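Local coordinates for encapsidation protein (Lactococcus phage asccphi28, PDB 7JQP) that probably acts as the ATPase motor that drives packaging of the phage genome into the capsid, at residues V52-L57 with I124-A129. Numbering follows the deposited sequence.
Sequences VYLRRL and IALSRA
Ile124 lies on one face of the sheet beside Val52 and Leu54, and its atoms divide the contact between them. The longer branch runs to Val52, with Ile124 CD1 3.4 Å from Val52 CG1. Ile124 CG1 is anti to its own carbonyl carbon, and this chi1 of -51° puts CG1 beside the backbone N. Ile124 CB and CG2 meet Leu54 CD1 instead. There Leu54 CD1 sits 3.7 Å from Ile124 CB, and the two side chains pass at a slant. Leu54 CG, anti to the backbone N (chi1 -167°), stands beside the carbonyl carbon and carries the CD1 that meets Ile124. Leu126 extends this apolar row more loosely, its CD1 4.3 Å from Leu54 CD2. Helix 164-175 packs on the same row through Leu171 and Val167.

The backbones pair in parallel. Ile124 N donates to Tyr53 O. Arg55 N to Ile124 O is a less certain bond. Leu126 N donates to Arg55 O at 2.8 Å. Beyond this pair, Arg56 and Ser127 continue the contact. Arg56 O takes two bonds from Ser127: OG at 2.6 Å, in the carbonyl plane on a lone pair, and the amide N at 3.2 Å, tilted from that plane. Leu57 CD2 lies 3.5 Å from Ser127 OG.

On the other face, Ala125 CB touches the backbone of Leu57, 3.8 Å from its C. On that face Arg55 turns back toward Tyr53, and its NE donates to Tyr53 OH. Tyr53 OH also bonds Asp146, while Arg55 NH1 forms a salt bridge with Glu60. Arg56 NH2 forms a salt bridge with Glu164 and a hydrogen bond to Val148 O.

Strand 50-55 is thus held between 118-125 and 140-145, all parallel, within the central sheet of an ASCE-type P-loop ATPase fold.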
# COMPACT_ATOMS: atom_id res chain seq x y z
N VAL A 52 -17.48 -1.34 -22.04
CA VAL A 52 -16.97 -1.72 -20.73
C VAL A 52 -15.86 -2.73 -20.92
O VAL A 52 -16.06 -3.77 -21.56
CB VAL A 52 -18.09 -2.29 -19.85
CG1 VAL A 52 -17.49 -2.94 -18.65
CG2 VAL A 52 -19.05 -1.19 -19.42
N TYR A 53 -14.69 -2.44 -20.35
CA TYR A 53 -13.56 -3.35 -20.36
C TYR A 53 -13.47 -4.00 -18.98
O TYR A 53 -13.30 -3.30 -17.98
CB TYR A 53 -12.26 -2.62 -20.70
CG TYR A 53 -11.08 -3.54 -20.86
CD1 TYR A 53 -10.98 -4.38 -21.96
CD2 TYR A 53 -10.05 -3.56 -19.93
CE1 TYR A 53 -9.90 -5.22 -22.12
CE2 TYR A 53 -8.96 -4.40 -20.08
CZ TYR A 53 -8.89 -5.23 -21.18
OH TYR A 53 -7.82 -6.07 -21.34
N LEU A 54 -13.57 -5.32 -18.94
CA LEU A 54 -13.66 -6.05 -17.68
C LEU A 54 -12.40 -6.87 -17.45
O LEU A 54 -11.82 -7.43 -18.39
CB LEU A 54 -14.89 -6.97 -17.67
CG LEU A 54 -15.26 -7.56 -16.31
CD1 LEU A 54 -15.78 -6.46 -15.39
CD2 LEU A 54 -16.29 -8.67 -16.46
N ARG A 55 -11.98 -6.94 -16.19
CA ARG A 55 -10.82 -7.71 -15.77
C ARG A 55 -11.15 -8.38 -14.44
O ARG A 55 -11.93 -7.86 -13.65
CB ARG A 55 -9.59 -6.82 -15.63
CG ARG A 55 -8.93 -6.45 -16.95
CD ARG A 55 -8.38 -7.68 -17.68
NE ARG A 55 -7.25 -7.34 -18.53
CZ ARG A 55 -6.02 -7.84 -18.40
NH1 ARG A 55 -5.75 -8.73 -17.45
NH2 ARG A 55 -5.06 -7.46 -19.23
N ARG A 56 -10.53 -9.54 -14.20
CA ARG A 56 -10.86 -10.29 -13.00
C ARG A 56 -10.46 -9.54 -11.73
O ARG A 56 -11.22 -9.50 -10.76
CB ARG A 56 -10.21 -11.67 -13.02
CG ARG A 56 -10.65 -12.55 -11.86
CD ARG A 56 -10.21 -13.99 -12.02
NE ARG A 56 -11.11 -14.75 -12.89
CZ ARG A 56 -10.89 -15.01 -14.17
NH1 ARG A 56 -9.78 -14.58 -14.76
NH2 ARG A 56 -11.77 -15.70 -14.87
N LEU A 57 -9.27 -8.95 -11.72
CA LEU A 57 -8.72 -8.35 -10.51
C LEU A 57 -8.45 -6.87 -10.70
O LEU A 57 -8.19 -6.41 -11.82
CB LEU A 57 -7.43 -9.06 -10.09
CG LEU A 57 -7.56 -10.53 -9.70
CD1 LEU A 57 -6.20 -11.15 -9.47
CD2 LEU A 57 -8.45 -10.68 -8.48
N ILE A 124 -13.65 -1.93 -15.31
CA ILE A 124 -14.25 -2.54 -14.13
C ILE A 124 -13.51 -3.81 -13.77
O ILE A 124 -13.01 -4.54 -14.64
CB ILE A 124 -15.74 -2.90 -14.36
CG1 ILE A 124 -16.51 -1.72 -14.92
CG2 ILE A 124 -16.37 -3.47 -13.09
CD1 ILE A 124 -17.87 -2.12 -15.38
N ALA A 125 -13.49 -4.11 -12.48
CA ALA A 125 -12.85 -5.31 -11.96
C ALA A 125 -13.91 -6.20 -11.34
O ALA A 125 -14.73 -5.73 -10.53
CB ALA A 125 -11.78 -4.96 -10.93
N LEU A 126 -13.91 -7.48 -11.72
CA LEU A 126 -14.91 -8.41 -11.20
C LEU A 126 -14.84 -8.50 -9.68
O LEU A 126 -15.86 -8.72 -9.03
CB LEU A 126 -14.71 -9.77 -11.85
CG LEU A 126 -15.90 -10.72 -11.94
CD1 LEU A 126 -17.15 -10.04 -12.45
CD2 LEU A 126 -15.51 -11.89 -12.85
N SER A 127 -13.65 -8.32 -9.11
CA SER A 127 -13.52 -8.32 -7.66
C SER A 127 -14.35 -7.21 -7.03
O SER A 127 -14.94 -7.39 -5.96
CB SER A 127 -12.05 -8.17 -7.26
OG SER A 127 -11.20 -8.53 -8.33
N ARG A 128 -14.40 -6.05 -7.68
CA ARG A 128 -15.14 -4.90 -7.19
C ARG A 128 -16.54 -4.82 -7.78
O ARG A 128 -17.27 -3.86 -7.51
CB ARG A 128 -14.37 -3.61 -7.52
CG ARG A 128 -12.87 -3.71 -7.26
CD ARG A 128 -12.10 -2.55 -7.88
NE ARG A 128 -10.67 -2.61 -7.55
CZ ARG A 128 -9.73 -1.89 -8.15
NH1 ARG A 128 -10.04 -1.06 -9.14
NH2 ARG A 128 -8.46 -2.02 -7.78
N ALA A 129 -16.94 -5.82 -8.58
CA ALA A 129 -18.23 -5.78 -9.25
C ALA A 129 -19.40 -5.86 -8.27
O ALA A 129 -20.45 -5.25 -8.50
CB ALA A 129 -18.32 -6.93 -10.26